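Coiled-coil quantitatively-enriched protein 1 (Schizosaccharomyces pombe, PDB 7CUJ) links telomeres to the meiotic centrosome component pcp1 and is required for telomere length regulation and chromosome segregation. Local coordinates at residues F106-E109 / L110-L114; S127-F130 / L131-T134; N133-T136 / Q137-K140. All blocks are in the same frame, centred on the assembly; numbering follows the deposited sequence.

Interaction 1: F106-E109 / L110-L114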
loop_
_atom_site.group_PDB
_atom_site.type_symbol
_atom_site.label_atom_id
_atom_site.label_comp_id
_atom_site.label_asym_id
_atom_site.label_seq_id
_atom_site.Cartn_x
_atom_site.Cartn_y
_atom_site.Cartn_z
ATOM N N PHE A 106 -25.388 -18.730 -17.920
ATOM C CA PHE A 106 -25.492 -20.162 -17.691
ATOM C C PHE A 106 -26.923 -20.526 -17.303
ATOM O O PHE A 106 -27.503 -21.443 -17.881
ATOM C CB PHE A 106 -24.491 -20.640 -16.635
ATOM C CG PHE A 106 -24.706 -22.063 -16.190
ATOM C CD1 PHE A 106 -24.198 -23.124 -16.929
ATOM C CD2 PHE A 106 -25.444 -22.348 -15.048
ATOM C CE1 PHE A 106 -24.411 -24.436 -16.530
ATOM C CE2 PHE A 106 -25.658 -23.661 -14.651
ATOM C CZ PHE A 106 -25.142 -24.702 -15.393
ATOM N N LEU A 107 -27.475 -19.797 -16.326
ATOM C CA LEU A 107 -28.789 -20.093 -15.779
ATOM C C LEU A 107 -29.864 -19.912 -16.849
ATOM O O LEU A 107 -30.825 -20.676 -16.893
ATOM C CB LEU A 107 -29.043 -19.203 -14.558
ATOM C CG LEU A 107 -28.274 -19.587 -13.293
ATOM C CD1 LEU A 107 -28.404 -18.507 -12.232
ATOM C CD2 LEU A 107 -28.741 -20.928 -12.746
ATOM N N GLN A 108 -29.680 -18.909 -17.716
ATOM C CA GLN A 108 -30.604 -18.631 -18.804
ATOM C C GLN A 108 -30.616 -19.805 -19.780
ATOM O O GLN A 108 -31.679 -20.318 -20.119
ATOM C CB GLN A 108 -30.197 -17.348 -19.531
ATOM C CG GLN A 108 -31.212 -16.873 -20.563
ATOM C CD GLN A 108 -30.560 -16.079 -21.669
ATOM O OE1 GLN A 108 -29.897 -16.625 -22.547
ATOM N NE2 GLN A 108 -30.754 -14.771 -21.637
ATOM N N GLU A 109 -29.418 -20.215 -20.216
ATOM C CA GLU A 109 -29.254 -21.206 -21.269
ATOM C C GLU A 109 -29.601 -22.600 -20.751
ATOM O O GLU A 109 -29.932 -23.480 -21.543
ATOM C CB GLU A 109 -27.836 -21.170 -21.843
ATOM C CG GLU A 109 -27.499 -19.884 -22.580
ATOM C CD GLU A 109 -28.232 -19.630 -23.889
ATOM O OE1 GLU A 109 -28.739 -20.601 -24.494
ATOM O OE2 GLU A 109 -28.284 -18.454 -24.307
ATOM N N LEU A 110 -29.520 -22.790 -19.427
ATOM C CA LEU A 110 -29.859 -24.068 -18.821
ATOM C C LEU A 110 -31.348 -24.347 -19.017
ATOM O O LEU A 110 -31.712 -25.403 -19.525
ATOM C CB LEU A 110 -29.482 -24.067 -17.336
ATOM C CG LEU A 110 -29.733 -25.379 -16.589
ATOM C CD1 LEU A 110 -28.789 -26.475 -17.062
ATOM C CD2 LEU A 110 -29.609 -25.182 -15.085
ATOM N N PHE A 111 -32.191 -23.385 -18.620
ATOM C CA PHE A 111 -33.637 -23.540 -18.675
ATOM C C PHE A 111 -34.132 -23.476 -20.119
ATOM O O PHE A 111 -35.153 -24.077 -20.449
ATOM C CB PHE A 111 -34.327 -22.525 -17.762
ATOM C CG PHE A 111 -34.151 -22.800 -16.290
ATOM C CD1 PHE A 111 -34.836 -23.835 -15.672
ATOM C CD2 PHE A 111 -33.294 -22.026 -15.520
ATOM C CE1 PHE A 111 -34.669 -24.092 -14.319
ATOM C CE2 PHE A 111 -33.126 -22.284 -14.167
ATOM C CZ PHE A 111 -33.815 -23.316 -13.569
ATOM N N LYS A 112 -33.390 -22.751 -20.965
ATOM C CA LYS A 112 -33.674 -22.623 -22.386
ATOM C C LYS A 112 -33.626 -23.999 -23.048
ATOM O O LYS A 112 -34.417 -24.284 -23.945
ATOM C CB LYS A 112 -32.645 -21.689 -23.029
ATOM C CG LYS A 112 -33.111 -20.923 -24.260
ATOM C CD LYS A 112 -32.094 -19.898 -24.714
ATOM C CE LYS A 112 -32.706 -18.736 -25.468
ATOM N NZ LYS A 112 -31.772 -17.587 -25.542
ATOM N N ASN A 113 -32.689 -24.841 -22.592
ATOM C CA ASN A 113 -32.442 -26.153 -23.171
ATOM C C ASN A 113 -33.035 -27.250 -22.290
ATOM O O ASN A 113 -32.904 -28.429 -22.608
ATOM C CB ASN A 113 -30.950 -26.397 -23.414
ATOM C CG ASN A 113 -30.404 -25.628 -24.599
ATOM O OD1 ASN A 113 -30.816 -25.851 -25.736
ATOM N ND2 ASN A 113 -29.469 -24.727 -24.344
ATOM N N LEU A 114 -33.682 -26.860 -21.184
ATOM C CA LEU A 114 -34.313 -27.826 -20.297
ATOM C C LEU A 114 -35.788 -27.975 -20.665
ATOM O O LEU A 114 -36.347 -29.063 -20.537
ATOM C CB LEU A 114 -34.128 -27.390 -18.839
ATOM C CG LEU A 114 -34.068 -28.513 -17.802
ATOM C CD1 LEU A 114 -33.067 -29.589 -18.202
ATOM C CD2 LEU A 114 -33.716 -27.953 -16.433
#
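F106 hands its carbonyl to the amide of L110, and the segments 106-109 and 110-114 continue from there as one stretch of chain with i to i+4 bonding. L110 N lies 2.9 Å from F106 O and K112 N lies 3.1 Å from Q108 O, whereas the bond from F111 N to L107 O is weak at 3.5 Å. L107 O also meets the rim of the next aromatic, because CD2 of F111 lies 3.1 Å from it, near the ring plane.

E109 O takes two bonds from one residue. N113 N is one donor and the side-chain amide is the other, with N113 ND2 3.1 Å from E109 O, and the two arrive from opposite faces of the carbonyl plane. Asparagine suits this place because its short chain folds back: with CG beside its own backbone N (chi1 -74°), ND2 reaches the carbonyl four residues earlier.

On the polar flank Q108 and E109 each lie alongside K112. E109 bends at chi2 (-68°), which lays E109 OE1 against the aliphatic K112 CD at 3.4 Å, while E109 OE2 and K112 NZ form only a long salt bridge of 3.8 Å. R283 of helix 275-294 is a second, weak ionic partner of E109.

On the apolar flank F106 CE2 approaches L110 CD2 obliquely at 4.3 Å. This is a helix lying on a parallel sheet, with F106 on I14 and L16 of strand 11-16 and F111 meeting F122 of strand 121-126, and touched by helices 275-294 and 129-141, as in alpha/beta folds.

Interaction 2: S127-F130 / L131-T134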
loop_
_atom_site.group_PDB
_atom_site.type_symbol
_atom_site.label_atom_id
_atom_site.label_comp_id
_atom_site.label_asym_id
_atom_site.label_seq_id
_atom_site.Cartn_x
_atom_site.Cartn_y
_atom_site.Cartn_z
ATOM N N SER A 127 -25.642 -15.252 -2.114
ATOM C CA SER A 127 -25.297 -14.557 -0.882
ATOM C C SER A 127 -25.363 -13.042 -1.070
ATOM O O SER A 127 -24.466 -12.322 -0.638
ATOM C CB SER A 127 -23.948 -15.003 -0.364
ATOM O OG SER A 127 -22.921 -14.661 -1.280
ATOM N N ASN A 128 -26.448 -12.570 -1.696
ATOM C CA ASN A 128 -26.634 -11.159 -1.996
ATOM C C ASN A 128 -28.104 -10.896 -2.313
ATOM O O ASN A 128 -28.664 -11.512 -3.218
ATOM C CB ASN A 128 -25.739 -10.707 -3.152
ATOM C CG ASN A 128 -25.702 -9.201 -3.293
ATOM O OD1 ASN A 128 -26.490 -8.624 -4.038
ATOM N ND2 ASN A 128 -24.810 -8.555 -2.560
ATOM N N GLN A 129 -28.712 -9.961 -1.570
ATOM C CA GLN A 129 -30.138 -9.690 -1.678
ATOM C C GLN A 129 -30.455 -9.060 -3.032
ATOM O O GLN A 129 -31.375 -9.498 -3.714
ATOM C CB GLN A 129 -30.622 -8.821 -0.515
ATOM C CG GLN A 129 -32.126 -8.572 -0.518
ATOM C CD GLN A 129 -32.930 -9.843 -0.378
ATOM O OE1 GLN A 129 -32.865 -10.533 0.637
ATOM N NE2 GLN A 129 -33.705 -10.161 -1.403
ATOM N N PHE A 130 -29.678 -8.040 -3.412
ATOM C CA PHE A 130 -29.913 -7.315 -4.650
ATOM C C PHE A 130 -29.898 -8.271 -5.841
ATOM O O PHE A 130 -30.792 -8.220 -6.684
ATOM C CB PHE A 130 -28.907 -6.173 -4.827
ATOM C CG PHE A 130 -28.909 -5.586 -6.216
ATOM C CD1 PHE A 130 -29.981 -4.826 -6.662
ATOM C CD2 PHE A 130 -27.861 -5.828 -7.092
ATOM C CE1 PHE A 130 -29.999 -4.309 -7.949
ATOM C CE2 PHE A 130 -27.879 -5.307 -8.379
ATOM C CZ PHE A 130 -28.946 -4.549 -8.804
ATOM N N LEU A 131 -28.876 -9.133 -5.900
ATOM C CA LEU A 131 -28.688 -10.032 -7.027
ATOM C C LEU A 131 -29.795 -11.082 -7.055
ATOM O O LEU A 131 -30.271 -11.442 -8.127
ATOM C CB LEU A 131 -27.303 -10.678 -6.950
ATOM C CG LEU A 131 -26.134 -9.759 -7.301
ATOM C CD1 LEU A 131 -24.805 -10.467 -7.082
ATOM C CD2 LEU A 131 -26.246 -9.261 -8.734
ATOM N N ALA A 132 -30.194 -11.558 -5.868
ATOM C CA ALA A 132 -31.321 -12.469 -5.739
ATOM C C ALA A 132 -32.547 -11.882 -6.437
ATOM O O ALA A 132 -33.200 -12.566 -7.220
ATOM C CB ALA A 132 -31.601 -12.751 -4.282
ATOM N N ASN A 133 -32.829 -10.603 -6.158
ATOM C CA ASN A 133 -33.991 -9.914 -6.696
ATOM C C ASN A 133 -33.853 -9.763 -8.209
ATOM O O ASN A 133 -34.806 -10.014 -8.944
ATOM C CB ASN A 133 -34.202 -8.542 -6.047
ATOM C CG ASN A 133 -34.358 -8.594 -4.541
ATOM O OD1 ASN A 133 -34.649 -9.644 -3.972
ATOM N ND2 ASN A 133 -34.171 -7.458 -3.888
ATOM N N THR A 134 -32.662 -9.344 -8.653
ATOM C CA THR A 134 -32.393 -9.079 -10.057
ATOM C C THR A 134 -32.470 -10.379 -10.859
ATOM O O THR A 134 -33.023 -10.391 -11.955
ATOM C CB THR A 134 -31.056 -8.346 -10.241
ATOM O OG1 THR A 134 -31.059 -7.174 -9.424
ATOM C CG2 THR A 134 -30.778 -7.962 -11.679
#
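L131 meets N128 through its backbone amide, L131 N donating to N128 OD1 at 3.1 Å. N128 stands right before helix 129-141, and this bond makes it the N-cap; the donor lies in the plane of the side-chain carbonyl, on a lone pair. Asparagine fits the role because OD1 can curl over an amide of the first turn that has no earlier helix carbonyl to use; CG stands opposite the backbone N here (chi1 -168°). L131 CG rests 3.5 Å from N128 OD1, while L131 CD2 turns to F130 CD2.

A132 N bonds to N128 O, and the small A132 methyl, facing the sheet, is consistent with a close approach of helix to strands.

N133 N bonds to Q129 O. N133 OD1 also accepts from Q129 NE2 at 2.8 Å, the oxygen lying in the amide plane of Q129, whose chain bends at chi2 (62°) to bring the donor round. The two amide planes are 36° apart.

T134 N and T134 OG1 both bond to F130 O, each at 2.9 Å, the hydroxyl from above the carbonyl plane. T134 OG1 also lies over one face of the F130 ring, offset toward its rim, 3.4 Å from F130 CE1.

Around the start of this helix, A132 packs on I164 and V166 of strand 162-166 and on L148 of strand 146-148, F130 touches Y97 of a loop, and S127 bonds to D190, just ahead of helix 191-200.

Interaction 3: N133-T136 / Q137-K140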
loop_
_atom_site.group_PDB
_atom_site.type_symbol
_atom_site.label_atom_id
_atom_site.label_comp_id
_atom_site.label_asym_id
_atom_site.label_seq_id
_atom_site.Cartn_x
_atom_site.Cartn_y
_atom_site.Cartn_z
ATOM N N ASN A 133 -32.829 -10.603 -6.158
ATOM C CA ASN A 133 -33.991 -9.914 -6.696
ATOM C C ASN A 133 -33.853 -9.763 -8.209
ATOM O O ASN A 133 -34.806 -10.014 -8.944
ATOM C CB ASN A 133 -34.202 -8.542 -6.047
ATOM C CG ASN A 133 -34.358 -8.594 -4.541
ATOM O OD1 ASN A 133 -34.649 -9.644 -3.972
ATOM N ND2 ASN A 133 -34.171 -7.458 -3.888
ATOM N N THR A 134 -32.662 -9.344 -8.653
ATOM C CA THR A 134 -32.393 -9.079 -10.057
ATOM C C THR A 134 -32.470 -10.379 -10.859
ATOM O O THR A 134 -33.023 -10.391 -11.955
ATOM C CB THR A 134 -31.056 -8.346 -10.241
ATOM O OG1 THR A 134 -31.059 -7.174 -9.424
ATOM C CG2 THR A 134 -30.778 -7.962 -11.679
ATOM N N LEU A 135 -31.923 -11.465 -10.297
ATOM C CA LEU A 135 -31.898 -12.759 -10.964
ATOM C C LEU A 135 -33.332 -13.260 -11.123
ATOM O O LEU A 135 -33.737 -13.633 -12.222
ATOM C CB LEU A 135 -31.068 -13.744 -10.132
ATOM C CG LEU A 135 -30.172 -14.733 -10.883
ATOM C CD1 LEU A 135 -30.122 -16.063 -10.148
ATOM C CD2 LEU A 135 -30.618 -14.946 -12.322
ATOM N N THR A 136 -34.082 -13.241 -10.012
ATOM C CA THR A 136 -35.464 -13.692 -9.951
ATOM C C THR A 136 -36.300 -12.985 -11.016
ATOM O O THR A 136 -37.053 -13.629 -11.743
ATOM C CB THR A 136 -36.064 -13.476 -8.553
ATOM O OG1 THR A 136 -35.253 -14.141 -7.582
ATOM C CG2 THR A 136 -37.490 -13.969 -8.431
ATOM N N GLN A 137 -36.150 -11.658 -11.099
ATOM C CA GLN A 137 -36.949 -10.844 -11.999
ATOM C C GLN A 137 -36.520 -11.082 -13.445
ATOM O O GLN A 137 -37.341 -11.013 -14.357
ATOM C CB GLN A 137 -36.868 -9.363 -11.620
ATOM C CG GLN A 137 -37.588 -9.017 -10.322
ATOM C CD GLN A 137 -39.065 -9.337 -10.337
ATOM O OE1 GLN A 137 -39.742 -9.217 -11.357
ATOM N NE2 GLN A 137 -39.583 -9.743 -9.189
ATOM N N TRP A 138 -35.229 -11.373 -13.641
ATOM C CA TRP A 138 -34.691 -11.537 -14.980
ATOM C C TRP A 138 -35.065 -12.898 -15.567
ATOM O O TRP A 138 -35.233 -13.016 -16.779
ATOM C CB TRP A 138 -33.179 -11.297 -15.002
ATOM C CG TRP A 138 -32.590 -11.491 -16.365
ATOM C CD1 TRP A 138 -32.855 -10.758 -17.486
ATOM C CD2 TRP A 138 -31.657 -12.510 -16.761
ATOM N NE1 TRP A 138 -32.142 -11.241 -18.549
ATOM C CE2 TRP A 138 -31.397 -12.314 -18.136
ATOM C CE3 TRP A 138 -31.015 -13.559 -16.094
ATOM C CZ2 TRP A 138 -30.522 -13.131 -18.849
ATOM C CZ3 TRP A 138 -30.149 -14.365 -16.800
ATOM C CH2 TRP A 138 -29.907 -14.151 -18.158
ATOM N N LEU A 139 -35.186 -13.918 -14.708
ATOM C CA LEU A 139 -35.558 -15.251 -15.159
ATOM C C LEU A 139 -37.032 -15.272 -15.559
ATOM O O LEU A 139 -37.393 -15.911 -16.546
ATOM C CB LEU A 139 -35.265 -16.282 -14.063
ATOM C CG LEU A 139 -33.791 -16.618 -13.831
ATOM C CD1 LEU A 139 -33.636 -17.568 -12.653
ATOM C CD2 LEU A 139 -33.153 -17.209 -15.080
ATOM N N LYS A 140 -37.870 -14.567 -14.786
ATOM C CA LYS A 140 -39.283 -14.404 -15.094
ATOM C C LYS A 140 -39.425 -13.762 -16.472
ATOM O O LYS A 140 -40.248 -14.190 -17.277
ATOM C CB LYS A 140 -39.966 -13.526 -14.040
ATOM C CG LYS A 140 -40.204 -14.174 -12.683
ATOM C CD LYS A 140 -40.739 -13.193 -11.659
ATOM C CE LYS A 140 -40.929 -13.804 -10.287
ATOM N NZ LYS A 140 -41.498 -12.838 -9.319
#
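N133 O receives Q137 N at 3.0 Å, continuing the ladder of i to i+4 bonds along helix 129-141. With CG beside its own backbone N (chi1 -70°), Q137 lays Q137 CG 3.3 Å from N133 O. The residue is exposed, which suits a long polar chain whose first methylenes lie along the helix.

T134 O accepts from W138 N at 2.9 Å, and W138 CB sits beside the same oxygen.

L135 does most of the apolar work. Its carbonyl accepts from L139 N, nearly in line with the C=O bond, and takes a weak second bond from W138 N. One methyl, L135 CD2, serves two neighbours: it meets the tryptophan at its edge, near the ring plane, 4.0 Å from W138 CE3, and lies 3.9 Å from L139 CG, with the leucine chains crossing. W138 in turn meets the ring of F104, with the planes about 30° apart.

T136 closes the set. T136 O accepts from K140 N at 3.3 Å, and T136 CG2 runs alongside the lysine, 3.9 Å from K140 CE. The hydroxyl, OG1, bonds to A132 O, so a threonine can be buried here without leaving its polar atom unmatched. The lysine's extended chain packs its methylenes over T136 O and carries NZ toward E147, a long and weak ion pair. L135 and T136 also touch I164 of the sheet, and this is the helix of a beta-alpha-beta crossover from strand 121-126 to strand 146-148, which run parallel with strand 162-166 between them.

Along the chain the three contacts come in order: interaction 1 on helix 102-112, then strand 121-126, then interactions 2 and 3 on helix 129-141. The last two, centred about 9 Å apart, share N133 and T134; spanning 127-134 and 133-140, they cover nearly all of that helix from its N-cap onward. Interaction 1 is centred about 14 Å from interaction 3 and touches it, Q108 NE2 packing 3.2 Å from W138 CZ2 and L107 also meeting L135; interaction 2, centred about 19 Å from interaction 1, does not touch interaction 1. Two helices flanking strand 121-126 in sequence thus pack against each other in the alpha/beta domain of this fragment, built on its parallel sheet.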